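Local coordinates for pancreatic lipase related protein 2 (Equus caballus, PDB 1W52) that probably hydrolyses galactolipids and triacylglycerols, releasing fatty acids, as a secreted lipase of the alpha/beta hydrolase superfamily, at residues P16-Q22 with Q185-V191; V75-F79 with L155-A160; Y116-V120 with A180-F184; T175-P179 with D202-A208; V191-P195 with Q221-H225. Residue numbers count along the deposited sequence, not the author numbering.

Contact 1: residues P16-Q22 with Q185-V191. With CA (calcium ion), chain E.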
# COMPACT_ATOMS: atom_id res chain seq x y z
N PRO A 16 6.52 -23.21 17.07
CA PRO A 16 5.63 -22.04 17.15
C PRO A 16 4.38 -22.08 16.28
O PRO A 16 3.70 -21.06 16.21
CB PRO A 16 6.54 -20.88 16.69
CG PRO A 16 7.43 -21.48 15.72
CD PRO A 16 7.68 -22.91 16.22
N TRP A 17 4.05 -23.23 15.70
CA TRP A 17 2.86 -23.32 14.86
C TRP A 17 1.55 -23.28 15.62
O TRP A 17 0.51 -23.01 15.02
CB TRP A 17 2.93 -24.56 13.98
CG TRP A 17 4.24 -24.58 13.24
CD1 TRP A 17 5.33 -25.31 13.54
CD2 TRP A 17 4.61 -23.76 12.12
NE1 TRP A 17 6.35 -25.04 12.66
CE2 TRP A 17 5.94 -24.10 11.78
CE3 TRP A 17 3.94 -22.83 11.33
CZ2 TRP A 17 6.60 -23.53 10.70
CZ3 TRP A 17 4.60 -22.24 10.29
CH2 TRP A 17 5.92 -22.58 9.99
N ALA A 18 1.61 -23.55 16.92
CA ALA A 18 0.43 -23.65 17.81
C ALA A 18 0.86 -23.88 19.25
O ALA A 18 1.93 -24.43 19.48
CB ALA A 18 -0.55 -24.77 17.35
N GLY A 19 0.00 -23.50 20.20
CA GLY A 19 0.39 -23.39 21.60
C GLY A 19 1.35 -22.25 21.84
O GLY A 19 2.31 -22.35 22.59
N THR A 20 1.10 -21.16 21.13
CA THR A 20 1.80 -19.91 21.35
C THR A 20 0.80 -18.98 21.98
O THR A 20 -0.42 -19.19 21.94
CB THR A 20 2.26 -19.29 20.01
OG1 THR A 20 2.69 -20.32 19.10
CG2 THR A 20 3.50 -18.42 20.19
N LEU A 21 1.35 -17.92 22.55
CA LEU A 21 0.53 -16.83 23.03
C LEU A 21 -0.35 -16.31 21.90
O LEU A 21 -1.53 -16.03 22.11
CB LEU A 21 1.44 -15.73 23.55
CG LEU A 21 0.83 -14.85 24.65
CD1 LEU A 21 1.67 -13.54 24.72
CD2 LEU A 21 -0.68 -14.55 24.51
N GLN A 22 0.27 -16.20 20.73
CA GLN A 22 -0.37 -15.89 19.44
C GLN A 22 -1.32 -16.94 18.81
O GLN A 22 -2.06 -16.63 17.90
CB GLN A 22 0.75 -15.67 18.44
CG GLN A 22 1.52 -14.40 18.61
CD GLN A 22 2.52 -14.46 19.70
OE1 GLN A 22 3.25 -15.42 19.82
NE2 GLN A 22 2.58 -13.41 20.49
N GLN A 185 1.30 -11.00 14.51
CA GLN A 185 2.05 -9.97 15.22
C GLN A 185 2.76 -10.58 16.44
O GLN A 185 2.17 -11.38 17.18
CB GLN A 185 1.17 -8.79 15.64
CG GLN A 185 1.99 -7.56 15.95
CD GLN A 185 1.41 -6.31 15.32
OE1 GLN A 185 1.04 -6.29 14.15
NE2 GLN A 185 1.36 -5.26 16.08
N ASP A 186 4.03 -10.19 16.61
CA ASP A 186 4.97 -10.69 17.67
C ASP A 186 5.00 -12.22 17.79
O ASP A 186 4.74 -12.78 18.82
CB ASP A 186 4.65 -10.08 19.03
CG ASP A 186 4.38 -8.59 18.99
OD1 ASP A 186 4.94 -7.85 18.10
OD2 ASP A 186 3.63 -8.07 19.86
N ALA A 187 5.27 -12.89 16.70
CA ALA A 187 5.45 -14.32 16.74
C ALA A 187 6.80 -14.71 16.06
O ALA A 187 7.47 -13.87 15.46
CB ALA A 187 4.28 -15.01 16.10
N SER A 188 7.20 -15.97 16.21
CA SER A 188 8.40 -16.44 15.56
C SER A 188 8.26 -16.08 14.11
O SER A 188 7.13 -16.09 13.58
CB SER A 188 8.53 -17.95 15.66
OG SER A 188 9.79 -18.37 15.17
N GLU A 189 9.40 -15.80 13.49
CA GLU A 189 9.45 -15.37 12.12
C GLU A 189 9.16 -16.61 11.32
O GLU A 189 8.80 -16.55 10.16
CB GLU A 189 10.81 -14.76 11.82
CG GLU A 189 11.25 -13.67 12.83
CD GLU A 189 12.63 -13.10 12.52
OE1 GLU A 189 13.62 -13.82 12.67
OE2 GLU A 189 12.76 -11.92 12.13
N GLU A 190 9.28 -17.76 11.96
CA GLU A 190 9.00 -19.01 11.29
C GLU A 190 7.55 -19.06 10.76
O GLU A 190 7.25 -19.72 9.75
CB GLU A 190 9.34 -20.20 12.23
CG GLU A 190 8.89 -21.55 11.69
CD GLU A 190 9.64 -22.76 12.27
OE1 GLU A 190 10.08 -22.71 13.44
OE2 GLU A 190 9.75 -23.80 11.56
N VAL A 191 6.66 -18.33 11.44
CA VAL A 191 5.19 -18.45 11.22
C VAL A 191 4.60 -17.26 10.51
O VAL A 191 3.55 -17.36 9.91
CB VAL A 191 4.39 -18.64 12.56
CG1 VAL A 191 4.86 -19.91 13.26
CG2 VAL A 191 4.58 -17.46 13.48
CA CA E . 9.20 -15.69 8.13

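Contact 2: residues V75-F79 with L155-A160. With DDQ (decylamine-N,N-dimethyl-N-oxide), chain C.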
# COMPACT_ATOMS: atom_id res chain seq x y z
N VAL A 75 0.13 -13.96 -6.89
CA VAL A 75 -0.79 -13.13 -6.13
C VAL A 75 -1.66 -14.00 -5.25
O VAL A 75 -2.52 -14.68 -5.72
CB VAL A 75 -1.67 -12.38 -7.08
CG1 VAL A 75 -2.73 -11.64 -6.34
CG2 VAL A 75 -0.80 -11.41 -7.88
N ILE A 76 -1.44 -13.98 -3.95
CA ILE A 76 -2.18 -14.84 -3.02
C ILE A 76 -3.21 -14.05 -2.15
O ILE A 76 -2.83 -13.12 -1.41
CB ILE A 76 -1.15 -15.51 -2.09
CG1 ILE A 76 0.06 -16.02 -2.89
CG2 ILE A 76 -1.82 -16.62 -1.29
CD1 ILE A 76 1.25 -16.45 -2.04
N HIS A 77 -4.48 -14.46 -2.21
CA HIS A 77 -5.52 -13.86 -1.36
C HIS A 77 -5.44 -14.37 0.09
O HIS A 77 -4.63 -15.23 0.44
CB HIS A 77 -6.91 -14.15 -1.92
CG HIS A 77 -7.35 -15.57 -1.72
ND1 HIS A 77 -8.01 -16.28 -2.70
CD2 HIS A 77 -7.20 -16.42 -0.69
CE1 HIS A 77 -8.27 -17.50 -2.26
NE2 HIS A 77 -7.78 -17.61 -1.04
N GLY A 78 -6.30 -13.84 0.95
CA GLY A 78 -6.34 -14.36 2.30
C GLY A 78 -7.68 -14.91 2.72
O GLY A 78 -8.48 -15.33 1.86
N PHE A 79 -7.90 -14.89 4.06
CA PHE A 79 -9.14 -15.33 4.76
C PHE A 79 -10.39 -14.92 4.00
O PHE A 79 -10.60 -13.73 3.71
CB PHE A 79 -9.16 -14.71 6.16
CG PHE A 79 -10.27 -15.20 7.07
CD1 PHE A 79 -10.30 -16.50 7.54
CD2 PHE A 79 -11.25 -14.34 7.50
CE1 PHE A 79 -11.34 -16.92 8.35
CE2 PHE A 79 -12.26 -14.80 8.33
CZ PHE A 79 -12.29 -16.08 8.74
N LEU A 155 -3.90 -12.73 5.14
CA LEU A 155 -3.34 -14.02 5.44
C LEU A 155 -2.40 -14.40 4.33
O LEU A 155 -1.34 -14.84 4.59
CB LEU A 155 -4.46 -15.02 5.55
CG LEU A 155 -4.67 -15.78 6.86
CD1 LEU A 155 -4.63 -14.92 8.08
CD2 LEU A 155 -6.02 -16.43 6.69
N GLY A 156 -2.81 -14.19 3.07
CA GLY A 156 -1.93 -14.26 1.91
C GLY A 156 -0.51 -13.68 2.07
O GLY A 156 0.47 -14.25 1.61
N ALA A 157 -0.39 -12.52 2.68
CA ALA A 157 0.93 -12.01 2.91
C ALA A 157 1.78 -13.02 3.68
O ALA A 157 2.90 -13.28 3.35
CB ALA A 157 0.88 -10.71 3.69
N HIS A 158 1.27 -13.56 4.75
CA HIS A 158 2.01 -14.51 5.54
C HIS A 158 2.24 -15.84 4.76
O HIS A 158 3.30 -16.50 4.89
CB HIS A 158 1.22 -14.78 6.81
CG HIS A 158 1.23 -13.64 7.77
ND1 HIS A 158 2.39 -12.98 8.12
CD2 HIS A 158 0.22 -13.01 8.43
CE1 HIS A 158 2.09 -12.01 8.99
NE2 HIS A 158 0.79 -12.01 9.19
N THR A 159 1.23 -16.23 4.00
CA THR A 159 1.35 -17.36 3.08
C THR A 159 2.59 -17.21 2.20
O THR A 159 3.35 -18.13 2.05
CB THR A 159 0.16 -17.36 2.09
OG1 THR A 159 -1.04 -17.54 2.78
CG2 THR A 159 0.24 -18.55 1.14
N ALA A 160 2.69 -16.06 1.54
CA ALA A 160 3.80 -15.75 0.68
C ALA A 160 5.10 -15.80 1.50
O ALA A 160 6.06 -16.39 1.07
CB ALA A 160 3.62 -14.39 0.09
N1 DDQ C . -13.73 -10.05 -0.16
O1 DDQ C . -12.80 -10.04 -1.00
CM1 DDQ C . -14.81 -9.11 -0.64
CM2 DDQ C . -14.32 -11.42 -0.03
C1 DDQ C . -13.06 -9.57 1.08
C2 DDQ C . -12.45 -10.63 2.00
C3 DDQ C . -13.09 -10.51 3.38
C4 DDQ C . -12.26 -9.73 4.39
C5 DDQ C . -11.97 -10.57 5.62
C6 DDQ C . -11.13 -9.71 6.53
C7 DDQ C . -10.67 -10.47 7.74
C8 DDQ C . -9.15 -10.53 7.82
C9 DDQ C . -8.74 -11.52 8.91
C10 DDQ C . -7.48 -11.14 9.65

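Contact 3: residues Y116-V120 with A180-F184. With DDQ (decylamine-N,N-dimethyl-N-oxide), chain C.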
# COMPACT_ATOMS: atom_id res chain seq x y z
N TYR A 116 -11.22 -18.83 11.02
CA TYR A 116 -9.92 -18.13 11.11
C TYR A 116 -8.75 -18.95 11.68
O TYR A 116 -7.69 -19.07 11.09
CB TYR A 116 -10.05 -16.83 11.92
CG TYR A 116 -8.82 -15.98 11.76
CD1 TYR A 116 -8.55 -15.32 10.58
CD2 TYR A 116 -7.93 -15.89 12.73
CE1 TYR A 116 -7.39 -14.56 10.43
CE2 TYR A 116 -6.75 -15.15 12.59
CZ TYR A 116 -6.48 -14.48 11.45
OH TYR A 116 -5.31 -13.72 11.40
N THR A 117 -8.93 -19.45 12.86
CA THR A 117 -7.94 -20.29 13.51
C THR A 117 -7.46 -21.45 12.66
O THR A 117 -6.28 -21.71 12.64
CB THR A 117 -8.58 -20.83 14.83
OG1 THR A 117 -8.47 -19.79 15.78
CG2 THR A 117 -7.84 -22.06 15.46
N GLN A 118 -8.38 -22.18 12.05
CA GLN A 118 -8.00 -23.21 11.09
C GLN A 118 -7.21 -22.59 9.92
O GLN A 118 -6.04 -22.93 9.74
CB GLN A 118 -9.24 -23.96 10.56
CG GLN A 118 -8.92 -25.17 9.71
CD GLN A 118 -8.01 -26.16 10.43
OE1 GLN A 118 -8.39 -26.62 11.50
NE2 GLN A 118 -6.81 -26.45 9.90
N ALA A 119 -7.88 -21.72 9.13
CA ALA A 119 -7.32 -20.86 8.06
C ALA A 119 -5.85 -20.43 8.30
O ALA A 119 -4.99 -20.58 7.43
CB ALA A 119 -8.23 -19.62 7.86
N VAL A 120 -5.57 -19.97 9.50
CA VAL A 120 -4.22 -19.61 9.89
C VAL A 120 -3.24 -20.81 9.75
O VAL A 120 -2.00 -20.66 9.59
CB VAL A 120 -4.25 -19.09 11.33
CG1 VAL A 120 -2.86 -19.04 11.89
CG2 VAL A 120 -4.97 -17.66 11.44
N ALA A 180 -1.89 -9.90 7.96
CA ALA A 180 -2.82 -10.11 9.06
C ALA A 180 -2.11 -9.98 10.39
O ALA A 180 -0.94 -10.35 10.51
CB ALA A 180 -3.43 -11.48 8.95
N GLU A 181 -2.84 -9.46 11.38
CA GLU A 181 -2.34 -9.35 12.74
C GLU A 181 -2.61 -10.58 13.61
O GLU A 181 -1.67 -11.19 14.06
CB GLU A 181 -2.90 -8.11 13.42
CG GLU A 181 -2.30 -7.92 14.79
CD GLU A 181 -2.71 -6.64 15.47
OE1 GLU A 181 -3.23 -5.65 14.81
OE2 GLU A 181 -2.46 -6.63 16.69
N PRO A 182 -3.88 -10.93 13.88
CA PRO A 182 -4.22 -12.07 14.75
C PRO A 182 -3.40 -13.30 14.48
O PRO A 182 -3.44 -13.76 13.36
CB PRO A 182 -5.64 -12.39 14.34
CG PRO A 182 -6.19 -11.12 13.93
CD PRO A 182 -5.11 -10.32 13.34
N CYS A 183 -2.69 -13.83 15.48
CA CYS A 183 -1.87 -15.03 15.32
C CYS A 183 -0.49 -14.82 14.72
O CYS A 183 0.27 -15.74 14.69
CB CYS A 183 -2.58 -16.09 14.51
SG CYS A 183 -4.16 -16.49 15.20
N PHE A 184 -0.14 -13.61 14.32
CA PHE A 184 1.13 -13.31 13.68
C PHE A 184 1.87 -12.17 14.37
O PHE A 184 2.99 -12.31 14.79
CB PHE A 184 0.86 -12.94 12.24
CG PHE A 184 0.18 -14.01 11.44
CD1 PHE A 184 0.90 -15.08 10.99
CD2 PHE A 184 -1.14 -13.93 11.12
CE1 PHE A 184 0.31 -16.04 10.23
CE2 PHE A 184 -1.76 -14.91 10.33
CZ PHE A 184 -1.02 -15.97 9.90
N1 DDQ C . -13.73 -10.05 -0.16
O1 DDQ C . -12.80 -10.04 -1.00
CM1 DDQ C . -14.81 -9.11 -0.64
CM2 DDQ C . -14.32 -11.42 -0.03
C1 DDQ C . -13.06 -9.57 1.08
C2 DDQ C . -12.45 -10.63 2.00
C3 DDQ C . -13.09 -10.51 3.38
C4 DDQ C . -12.26 -9.73 4.39
C5 DDQ C . -11.97 -10.57 5.62
C6 DDQ C . -11.13 -9.71 6.53
C7 DDQ C . -10.67 -10.47 7.74
C8 DDQ C . -9.15 -10.53 7.82
C9 DDQ C . -8.74 -11.52 8.91
C10 DDQ C . -7.48 -11.14 9.65

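Contact 4: residues T175-P179 with D202-A208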
# COMPACT_ATOMS: atom_id res chain seq x y z
N THR A 175 5.85 -9.26 -1.43
CA THR A 175 5.19 -8.02 -1.06
C THR A 175 4.01 -8.37 -0.17
O THR A 175 3.16 -9.20 -0.53
CB THR A 175 4.69 -7.34 -2.32
OG1 THR A 175 5.81 -6.86 -3.10
CG2 THR A 175 3.89 -6.11 -1.94
N GLY A 176 3.96 -7.76 1.00
CA GLY A 176 2.87 -8.03 1.94
C GLY A 176 1.79 -6.95 1.91
O GLY A 176 2.02 -5.86 2.38
N LEU A 177 0.64 -7.23 1.33
CA LEU A 177 -0.47 -6.28 1.36
C LEU A 177 -1.30 -6.43 2.64
O LEU A 177 -2.07 -7.40 2.80
CB LEU A 177 -1.32 -6.47 0.13
CG LEU A 177 -0.54 -6.28 -1.16
CD1 LEU A 177 -1.55 -6.01 -2.18
CD2 LEU A 177 0.42 -5.11 -1.11
N ASP A 178 -1.10 -5.47 3.53
CA ASP A 178 -1.58 -5.49 4.93
C ASP A 178 -1.62 -6.87 5.58
O ASP A 178 -2.67 -7.50 5.74
CB ASP A 178 -2.93 -4.83 5.03
CG ASP A 178 -3.26 -4.40 6.44
OD1 ASP A 178 -2.42 -3.74 7.16
OD2 ASP A 178 -4.40 -4.70 6.88
N PRO A 179 -0.45 -7.34 5.97
CA PRO A 179 -0.33 -8.66 6.58
C PRO A 179 -1.24 -8.76 7.80
O PRO A 179 -1.32 -7.84 8.59
CB PRO A 179 1.13 -8.74 7.00
CG PRO A 179 1.83 -7.67 6.15
CD PRO A 179 0.84 -6.62 5.84
N ASP A 202 8.66 -5.96 0.85
CA ASP A 202 8.06 -4.65 1.02
C ASP A 202 6.63 -4.78 1.53
O ASP A 202 5.86 -5.60 1.06
CB ASP A 202 8.04 -3.88 -0.30
CG ASP A 202 7.38 -4.68 -1.43
OD1 ASP A 202 7.53 -5.95 -1.44
OD2 ASP A 202 6.71 -4.12 -2.33
N VAL A 203 6.26 -3.95 2.47
CA VAL A 203 4.96 -4.06 3.08
C VAL A 203 4.14 -2.77 2.98
O VAL A 203 4.66 -1.70 3.21
CB VAL A 203 5.11 -4.46 4.54
CG1 VAL A 203 3.77 -4.98 5.10
CG2 VAL A 203 6.18 -5.51 4.66
N ILE A 204 2.86 -2.91 2.63
CA ILE A 204 1.89 -1.83 2.78
C ILE A 204 0.95 -2.09 3.96
O ILE A 204 0.30 -3.12 4.03
CB ILE A 204 1.12 -1.65 1.48
CG1 ILE A 204 2.10 -1.37 0.38
CG2 ILE A 204 0.18 -0.44 1.57
CD1 ILE A 204 1.45 -1.36 -1.00
N HIS A 205 0.89 -1.12 4.88
CA HIS A 205 0.10 -1.21 6.12
C HIS A 205 -1.09 -0.24 6.05
O HIS A 205 -0.89 0.97 6.14
CB HIS A 205 0.91 -0.73 7.32
CG HIS A 205 2.15 -1.52 7.62
ND1 HIS A 205 2.20 -2.46 8.63
CD2 HIS A 205 3.42 -1.44 7.13
CE1 HIS A 205 3.43 -2.94 8.72
NE2 HIS A 205 4.18 -2.35 7.81
N THR A 206 -2.30 -0.78 5.88
CA THR A 206 -3.51 0.04 5.82
C THR A 206 -4.47 -0.11 6.99
O THR A 206 -5.36 0.70 7.09
CB THR A 206 -4.31 -0.22 4.52
OG1 THR A 206 -4.61 -1.63 4.41
CG2 THR A 206 -3.47 0.12 3.27
N ASP A 207 -4.33 -1.11 7.87
CA ASP A 207 -5.35 -1.35 8.92
C ASP A 207 -4.68 -1.76 10.22
O ASP A 207 -5.12 -2.65 10.91
CB ASP A 207 -6.33 -2.43 8.44
CG ASP A 207 -7.58 -2.59 9.33
OD1 ASP A 207 -7.95 -1.59 9.97
OD2 ASP A 207 -8.24 -3.67 9.41
N ALA A 208 -3.62 -1.04 10.55
CA ALA A 208 -2.69 -1.32 11.65
C ALA A 208 -3.10 -0.81 13.08
O ALA A 208 -2.32 -0.79 14.06
CB ALA A 208 -1.37 -0.71 11.26

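Contact 5: residues V191-P195 with Q221-H225. With CA (calcium ion), chain E.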
# COMPACT_ATOMS: atom_id res chain seq x y z
N VAL A 191 6.66 -18.33 11.44
CA VAL A 191 5.19 -18.45 11.22
C VAL A 191 4.60 -17.26 10.51
O VAL A 191 3.55 -17.36 9.91
CB VAL A 191 4.39 -18.64 12.56
CG1 VAL A 191 4.86 -19.91 13.26
CG2 VAL A 191 4.58 -17.46 13.48
N ARG A 192 5.31 -16.16 10.58
CA ARG A 192 4.87 -14.97 9.98
C ARG A 192 5.66 -14.65 8.70
O ARG A 192 5.91 -15.54 7.85
CB ARG A 192 4.85 -13.86 11.03
CG ARG A 192 6.18 -13.43 11.62
CD ARG A 192 5.98 -12.39 12.61
NE ARG A 192 7.17 -11.77 13.20
CZ ARG A 192 8.08 -11.05 12.54
NH1 ARG A 192 8.04 -10.91 11.23
NH2 ARG A 192 9.08 -10.49 13.21
N LEU A 193 5.92 -13.36 8.51
CA LEU A 193 6.52 -12.80 7.34
C LEU A 193 7.49 -11.75 7.86
O LEU A 193 7.13 -10.87 8.69
CB LEU A 193 5.45 -12.16 6.43
CG LEU A 193 6.02 -11.01 5.53
CD1 LEU A 193 7.10 -11.54 4.63
CD2 LEU A 193 5.01 -10.21 4.67
N ASP A 194 8.72 -11.82 7.38
CA ASP A 194 9.76 -10.94 7.86
C ASP A 194 10.72 -10.83 6.73
O ASP A 194 10.64 -11.66 5.83
CB ASP A 194 10.42 -11.52 9.13
CG ASP A 194 11.34 -12.73 8.84
OD1 ASP A 194 10.80 -13.87 8.65
OD2 ASP A 194 12.61 -12.59 8.86
N PRO A 195 11.67 -9.91 6.81
CA PRO A 195 12.55 -9.61 5.67
C PRO A 195 13.39 -10.79 5.15
O PRO A 195 13.93 -10.80 4.05
CB PRO A 195 13.47 -8.50 6.22
CG PRO A 195 12.71 -7.88 7.46
CD PRO A 195 12.05 -9.12 8.00
N GLN A 221 3.46 -3.93 13.32
CA GLN A 221 4.84 -4.38 13.27
C GLN A 221 5.51 -4.26 11.94
O GLN A 221 5.01 -4.79 10.97
CB GLN A 221 4.86 -5.85 13.65
CG GLN A 221 6.23 -6.42 13.79
CD GLN A 221 6.27 -7.73 14.63
OE1 GLN A 221 5.49 -8.67 14.42
NE2 GLN A 221 7.21 -7.79 15.57
N LYS A 222 6.67 -3.63 11.91
CA LYS A 222 7.44 -3.60 10.66
C LYS A 222 7.96 -4.99 10.33
O LYS A 222 8.49 -5.66 11.18
CB LYS A 222 8.60 -2.65 10.78
CG LYS A 222 8.23 -1.19 10.59
CD LYS A 222 8.37 -0.54 11.91
CE LYS A 222 7.84 0.87 11.92
NZ LYS A 222 8.88 1.84 12.24
N VAL A 223 7.77 -5.45 9.10
CA VAL A 223 8.22 -6.80 8.71
C VAL A 223 8.89 -6.89 7.37
O VAL A 223 8.95 -7.95 6.82
CB VAL A 223 7.06 -7.81 8.67
CG1 VAL A 223 6.34 -7.81 9.95
CG2 VAL A 223 6.13 -7.45 7.59
N GLY A 224 9.38 -5.79 6.83
CA GLY A 224 9.89 -5.76 5.48
C GLY A 224 11.21 -5.06 5.49
O GLY A 224 11.62 -4.54 6.54
N HIS A 225 11.90 -5.05 4.36
CA HIS A 225 13.01 -4.11 4.22
C HIS A 225 12.39 -2.72 4.16
O HIS A 225 12.98 -1.74 4.62
CB HIS A 225 13.86 -4.42 2.99
CG HIS A 225 14.41 -5.80 3.04
ND1 HIS A 225 13.79 -6.86 2.39
CD2 HIS A 225 15.44 -6.34 3.73
CE1 HIS A 225 14.44 -7.98 2.64
NE2 HIS A 225 15.43 -7.69 3.47
CA CA E . 9.20 -15.69 8.13

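Contact 1: residues P16-Q22 with Q185-V191
Pro16, which follows a cis peptide bond, opens the contact: its CB meets Ser188 CB at 3.7 Å and its CG lies 3.9 Å from Val191 CG1. Trp17 packs beside it. Val191 CG1 stands over a face of the indole, 4.0 Å from the centroid of the six-membered ring and 26° off the ring normal, a CH-pi contact, while Trp17 CZ2 comes within 3.2 Å of Glu190 CG. The chain then swings away through Ala18 and Gly19, whose positive phi of 68° belongs to a G1 beta bulge formed by Gly19 and Thr20 opposite Arg23; a weak hydrogen bond, Thr20 OG1 to Pro16 O at 3.1 Å, spans the turn. Gln22 brings the chain back, its CG 3.8 Å from Ala187 CB and 3.4 Å from Gln185 O. No hydrogen bond crosses between the segments, so van der Waals packing is the main link the geometry supports. On the far side, Glu189 turns its CB away and binds calcium through its backbone O at 2.2 Å, in a site completed by Asp194 and Asp197. The loop after strand 9-11 thus covers the calcium-binding loop between strands 173-177 and 201-204, with Trp17 also resting on Glu162 and Arg165 of helix 155-166.

Contact 2: residues V75-F79 with L155-A160
Ile76, at the end of strand 72-76, lays its side chain over the second turn of helix 155-166: CG2 is 3.7 Å from Thr159 CG2 and CD1 is 3.8 Å from Ala160 CB. Beyond the strand the backbone closes on the helix start. Gly78 and Leu155 have CA atoms only 4.4 Å apart, and His77 O lies 3.2 Å from Gly156 CA. Such closeness depends on two glycines: an ideal CB on Gly78 would stand 2.8 Å from Leu155 N, and one on Gly156 would stand 2.2 Å from Ile76 O. Gly156 is the last glycine of the GxSxG nucleophile elbow, which carries Ser154, the predicted nucleophile. Further on, Leu155 CD2 meets Phe79 CB at 3.6 Å, while the Phe79 ring leads off to the detergent, its CD2 3.9 Å from DDQ C7. The side-chain contacts are all apolar, and with every touching residue buried, the chemistry implies a close, apolar fit of strand end against helix start next to a pocket able to hold an alkyl chain.

Contact 3: residues Y116-V120 with A180-F184
In this alpha/beta hydrolase fold, residues 116-120 of helix 116-141 meet the loop that follows strand 173-177, and the main bump is Tyr116. With 74 Å² covered, its ring reaches into a hollow walled by Ala180, Pro182, Cys183 and Phe184. Pro182 CB lies 3.5 Å from Tyr116 CE2, oblique to the ring, and Cys183 SG sits at the ring edge, 5.2 Å from the centroid and 74° off the normal, a sulfur-aromatic contact. Ala180 CB and Phe184 CE2 border the tip, at 3.8 and 3.9 Å from Tyr116 OH. One helical turn on, Val120 is a smaller knob: its CG1 packs 4.0 Å from Cys183 CB and 4.1 Å from Phe184 CZ. Cys183 has a positive phi of 82°, and its CA-to-CB bond points toward the helix. Tyr116 also lines the detergent pocket, its CE1 lying 3.5 Å from DDQ C10, so the same ring serves both the packing and the pocket wall. At its tip, Tyr116 OH donates a hydrogen bond of 2.7 Å to Pro182 O.

Contact 4: residues T175-P179 with D202-A208
Asp178 has 84 Å² covered by the opposite segment, the most in this contact, followed by Asp202 with 63 Å² and Ile204 with 56 Å². Asp178 is the predicted charge-relay acid, just past the end of strand 173-177. Its OD1 accepts a hydrogen bond from Thr206 N at 3.2 Å and a weak one from Asp207 N at 3.3 Å, while its OD2 is hydrogen-bonded to ND1 of His265, the predicted charge-relay histidine. The backbone NH groups thus hold one carboxylate oxygen and the histidine meets the other, consistent with a defined orientation of the acid. Ile204 extends the ladder: Asp178 N donates to Ile204 O at 2.8 Å, Ile204 N to Gly176 O at 3.1 Å, and Ile204 CD1 packs against Leu177 CD2 at 3.9 Å. At the other end Asp202 takes Gly176 N on its backbone O at 2.9 Å and Thr175 OG1 on its OD1 at 2.6 Å; its OD2 forms a salt bridge with Arg173. The axes of 175-177 and 202-204 approach to 4.7 Å, with 10° between their directions, confirming parallel pairing in register Thr175-Asp202, Gly176-Val203 and Leu177-Ile204. The pair lies inside the central sheet, strand 173-177 bordered beyond by 148-153 and strand 201-204 by 226-230, with helix 257-277 packed over the Leu177 side.

Contact 5: residues V191-P195 with Q221-H225
Gln221 begins the second segment with OE1 over one face of the Arg192 guanidinium, 3.7 Å from Arg192 NE; its hydrogen-bonding partner is Asp186 N, so the amide oxygen reaches beyond this contact. Lys222 leads away, and Val223, with 85 Å² covered, takes the central place. Its CB lies 3.1 Å from Leu193 O, its CG2 is 4.1 Å from Leu193 CG, and its CG1 is 3.8 Å from Arg192 NH1. Val223 O receives a CA-H...O contact from Asp194 CA at 3.3 Å, yet no hydrogen bond crosses between the segments. Gly224 passes beside the proline, its O 3.6 Å from Pro195 CG. His225 closes the walk with its ring against Pro195: CB of the proline stands 3.8 Å from the imidazole centroid and 22° off the normal, a CH-pi contact, while His225 ND1 is hydrogen-bonded to Val201 N. Asp194 points its CB away, and its OD1 binds calcium at 2.5 Å while its OD2 is hydrogen-bonded to Ser196 OG. The loop between strands 173-177 and 201-204 thus packs on 221-225 while Asp194, with Glu189 and Asp197, forms a calcium site beside the central sheet of the alpha/beta hydrolase fold.

Overall arrangement
From the N terminus, 16-22 opens the longest loop, closed by contact 1 at 185-191. Contacts 2 and 3 nest inside it and cross each other, since 116-120 falls between 75-79 and 155-160 while 180-184 lies beyond 155-160; they touch where His158 NE2 meets Ala180 O at 2.7 Å. Contact 4 starts at 175-179, after contact 2 has closed, and crosses contacts 1 and 3 before closing at 202-208. Contact 5 shares Val191 with contact 1, follows it in series and crosses contact 4. Contacts 1 and 5 meet the same calcium ion, and contacts 2 and 3 the same detergent. Together they tie the N-terminal loop, helices 116-141 and 155-166 and the calcium loop to the central sheet.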